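Local coordinates for techylectin-5A (Tachypleus tridentatus, PDB 1JC9), which acts as an innate-immunity lectin that recognises acetyl group-containing substances on cell surfaces and agglutinates bacteria and human erythrocytes, at residues F160-E165 with Y169-G174. Sequence-based numbering, arbitrary orientation.
Sequences FWIENE and YCLHIG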
ATOM      1  N   PHE A 160       0.227   6.177  10.592  1.00 18.44           N
ATOM      2  CA  PHE A 160       0.976   5.631   9.468  1.00 16.77           C
ATOM      3  C   PHE A 160       1.719   6.731   8.715  1.00 16.68           C
ATOM      4  O   PHE A 160       1.128   7.745   8.341  1.00 16.25           O
ATOM      5  CB  PHE A 160       0.021   4.929   8.497  1.00 15.87           C
ATOM      6  CG  PHE A 160       0.632   4.622   7.153  1.00 16.52           C
ATOM      7  CD1 PHE A 160       1.680   3.718   7.038  1.00 15.92           C
ATOM      8  CD2 PHE A 160       0.169   5.260   6.004  1.00 15.46           C
ATOM      9  CE1 PHE A 160       2.263   3.449   5.802  1.00 16.95           C
ATOM     10  CE2 PHE A 160       0.743   5.001   4.760  1.00 17.01           C
ATOM     11  CZ  PHE A 160       1.798   4.089   4.659  1.00 15.61           C
ATOM     12  N   TRP A 161       3.015   6.530   8.504  1.00 15.22           N
ATOM     13  CA  TRP A 161       3.826   7.471   7.744  1.00 17.33           C
ATOM     14  C   TRP A 161       5.180   6.866   7.426  1.00 17.56           C
ATOM     15  O   TRP A 161       5.608   5.911   8.071  1.00 20.03           O
ATOM     16  CB  TRP A 161       4.005   8.805   8.492  1.00 18.30           C
ATOM     17  CG  TRP A 161       4.548   8.715   9.905  1.00 21.33           C
ATOM     18  CD1 TRP A 161       3.888   8.259  11.016  1.00 19.70           C
ATOM     19  CD2 TRP A 161       5.835   9.154  10.359  1.00 21.03           C
ATOM     20  NE1 TRP A 161       4.682   8.394  12.129  1.00 22.57           N
ATOM     21  CE2 TRP A 161       5.882   8.939  11.756  1.00 22.84           C
ATOM     22  CE3 TRP A 161       6.953   9.711   9.720  1.00 21.50           C
ATOM     23  CZ2 TRP A 161       7.007   9.261  12.529  1.00 22.75           C
ATOM     24  CZ3 TRP A 161       8.075  10.034  10.490  1.00 23.81           C
ATOM     25  CH2 TRP A 161       8.088   9.805  11.881  1.00 24.44           C
ATOM     26  N   ILE A 162       5.835   7.387   6.396  1.00 18.07           N
ATOM     27  CA  ILE A 162       7.161   6.910   6.032  1.00 18.02           C
ATOM     28  C   ILE A 162       8.054   8.145   5.948  1.00 19.27           C
ATOM     29  O   ILE A 162       7.557   9.265   5.802  1.00 17.88           O
ATOM     30  CB  ILE A 162       7.173   6.137   4.670  1.00 18.74           C
ATOM     31  CG1 ILE A 162       6.793   7.059   3.509  1.00 20.13           C
ATOM     32  CG2 ILE A 162       6.214   4.935   4.737  1.00 17.81           C
ATOM     33  CD1 ILE A 162       5.377   7.567   3.577  1.00 29.03           C
ATOM     34  N   GLU A 163       9.362   7.949   6.070  1.00 18.75           N
ATOM     35  CA  GLU A 163      10.307   9.054   5.994  1.00 19.28           C
ATOM     36  C   GLU A 163      10.660   9.249   4.525  1.00 19.80           C
ATOM     37  O   GLU A 163      10.201   8.473   3.684  1.00 19.11           O
ATOM     38  CB  GLU A 163      11.539   8.734   6.848  1.00 22.26           C
ATOM     39  CG  GLU A 163      11.185   8.644   8.337  1.00 25.48           C
ATOM     40  CD  GLU A 163      12.362   8.297   9.233  1.00 28.68           C
ATOM     41  OE1 GLU A 163      13.445   8.891   9.063  1.00 30.77           O
ATOM     42  OE2 GLU A 163      12.194   7.436  10.124  1.00 29.55           O
ATOM     43  N   ASN A 164      11.452  10.271   4.200  1.00 20.17           N
ATOM     44  CA  ASN A 164      11.785  10.514   2.801  1.00 21.13           C
ATOM     45  C   ASN A 164      12.830   9.556   2.243  1.00 20.91           C
ATOM     46  O   ASN A 164      13.301   8.660   2.942  1.00 21.06           O
ATOM     47  CB  ASN A 164      12.221  11.972   2.573  1.00 22.05           C
ATOM     48  CG  ASN A 164      13.519  12.324   3.273  1.00 23.35           C
ATOM     49  OD1 ASN A 164      14.419  11.495   3.412  1.00 24.16           O
ATOM     50  ND2 ASN A 164      13.629  13.573   3.694  1.00 24.88           N
ATOM     51  N   GLU A 165      13.184   9.749   0.977  1.00 21.28           N
ATOM     52  CA  GLU A 165      14.141   8.876   0.310  1.00 22.47           C
ATOM     53  C   GLU A 165      15.504   8.759   0.979  1.00 23.13           C
ATOM     54  O   GLU A 165      16.090   7.675   0.984  1.00 22.61           O
ATOM     55  CB  GLU A 165      14.319   9.294  -1.157  1.00 20.77           C
ATOM     56  CG  GLU A 165      15.226   8.335  -1.933  1.00 21.31           C
ATOM     57  CD  GLU A 165      15.247   8.600  -3.426  1.00 22.55           C
ATOM     58  OE1 GLU A 165      14.879   9.718  -3.844  1.00 24.39           O
ATOM     59  OE2 GLU A 165      15.646   7.687  -4.182  1.00 22.84           O
ATOM     60  N   TYR A 169      12.699   5.672   2.931  1.00 20.12           N
ATOM     61  CA  TYR A 169      11.259   5.517   3.146  1.00 18.39           C
ATOM     62  C   TYR A 169      10.920   4.607   4.330  1.00 19.04           C
ATOM     63  O   TYR A 169      10.009   3.779   4.255  1.00 17.98           O
ATOM     64  CB  TYR A 169      10.610   4.975   1.870  1.00 17.97           C
ATOM     65  CG  TYR A 169      10.894   5.818   0.640  1.00 18.69           C
ATOM     66  CD1 TYR A 169      10.515   7.163   0.585  1.00 17.75           C
ATOM     67  CD2 TYR A 169      11.523   5.264  -0.476  1.00 18.40           C
ATOM     68  CE1 TYR A 169      10.753   7.935  -0.556  1.00 19.16           C
ATOM     69  CE2 TYR A 169      11.764   6.025  -1.619  1.00 18.82           C
ATOM     70  CZ  TYR A 169      11.376   7.357  -1.654  1.00 19.65           C
ATOM     71  OH  TYR A 169      11.597   8.102  -2.792  1.00 20.02           O
ATOM     72  N   CYS A 170      11.646   4.777   5.429  1.00 19.12           N
ATOM     73  CA  CYS A 170      11.430   3.971   6.622  1.00 21.30           C
ATOM     74  C   CYS A 170       9.976   4.049   7.088  1.00 19.94           C
ATOM     75  O   CYS A 170       9.397   5.133   7.170  1.00 20.36           O
ATOM     76  CB  CYS A 170      12.360   4.441   7.739  1.00 24.00           C
ATOM     77  SG  CYS A 170      12.423   3.305   9.125  1.00 30.89           S
ATOM     78  N   LEU A 171       9.402   2.892   7.412  1.00 18.97           N
ATOM     79  CA  LEU A 171       8.006   2.795   7.839  1.00 18.00           C
ATOM     80  C   LEU A 171       7.725   3.049   9.322  1.00 18.93           C
ATOM     81  O   LEU A 171       8.487   2.630  10.189  1.00 19.28           O
ATOM     82  CB  LEU A 171       7.464   1.413   7.474  1.00 17.73           C
ATOM     83  CG  LEU A 171       6.029   1.088   7.903  1.00 19.04           C
ATOM     84  CD1 LEU A 171       5.035   1.869   7.052  1.00 18.67           C
ATOM     85  CD2 LEU A 171       5.790  -0.402   7.743  1.00 18.13           C
ATOM     86  N   HIS A 172       6.613   3.729   9.592  1.00 18.70           N
ATOM     87  CA  HIS A 172       6.159   4.031  10.949  1.00 19.34           C
ATOM     88  C   HIS A 172       4.666   3.701  11.042  1.00 19.44           C
ATOM     89  O   HIS A 172       3.869   4.216  10.262  1.00 20.30           O
ATOM     90  CB  HIS A 172       6.345   5.517  11.266  1.00 21.25           C
ATOM     91  CG  HIS A 172       7.774   5.937  11.402  1.00 24.00           C
ATOM     92  ND1 HIS A 172       8.460   5.860  12.595  1.00 24.34           N
ATOM     93  CD2 HIS A 172       8.652   6.416  10.491  1.00 24.93           C
ATOM     94  CE1 HIS A 172       9.701   6.275  12.412  1.00 26.80           C
ATOM     95  NE2 HIS A 172       9.844   6.617  11.145  1.00 27.70           N
ATOM     96  N   ILE A 173       4.289   2.833  11.973  1.00 20.50           N
ATOM     97  CA  ILE A 173       2.883   2.489  12.165  1.00 21.62           C
ATOM     98  C   ILE A 173       2.572   2.310  13.642  1.00 22.60           C
ATOM     99  O   ILE A 173       3.412   1.833  14.409  1.00 21.70           O
ATOM    100  CB  ILE A 173       2.479   1.187  11.430  1.00 23.45           C
ATOM    101  CG1 ILE A 173       3.525   0.101  11.668  1.00 24.03           C
ATOM    102  CG2 ILE A 173       2.262   1.462   9.944  1.00 22.84           C
ATOM    103  CD1 ILE A 173       3.133  -1.243  11.090  1.00 27.08           C
ATOM    104  N   GLY A 174       1.360   2.703  14.030  1.00 22.72           N
ATOM    105  CA  GLY A 174       0.928   2.580  15.409  1.00 21.69           C
ATOM    106  C   GLY A 174       0.080   1.342  15.652  1.00 22.91           C
ATOM    107  O   GLY A 174       0.255   0.312  14.993  1.00 21.50           O
TER
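Trp161 lays its indole flat over the imidazole of His172, the six-membered ring and the imidazole lying face to face with centroids 3.8 Å apart and planes only 6° from parallel. The same indole face also covers His172 CB, which sits 3.5 Å from the centroid of the five-membered ring. With CG between the backbone N and the carbonyl carbon (chi1 54°), the indole leans forward along its own strand, toward Glu163, and comes to lie over the His172 side chain. Glu163 meets the imidazole at its edge: His172 NE2 donates to Glu163 OE2 over 2.7 Å, almost straight at 174° and in the ring plane, reaching the carboxylate oxygen on its anti side. Stack and bond together fix the rotation of the imidazole, and the nearby carboxylate would be expected to favour its protonated form. Beneath these side chains runs the antiparallel beta hairpin of strands 152-162 and 171-172, within the fibrinogen C-terminal domain; Trp161 and His172 form a hydrogen-bonded pair, with Trp161 N to His172 O at 3.0 Å and His172 N to Trp161 O at 2.8 Å. On the other face of the sheet, Leu171 CD1 touches the edge of the Phe160 ring at CE1 (3.4 Å), while Ile162 packs on Ile130 and Thr134 of helix 127-136. Toward the turn, Glu165 CA lies over one face of the Tyr169 ring, 3.9 Å from its centroid. Tyr169 OH is hydrogen-bonded to Asp128, and Glu165 forms a salt bridge with Lys113.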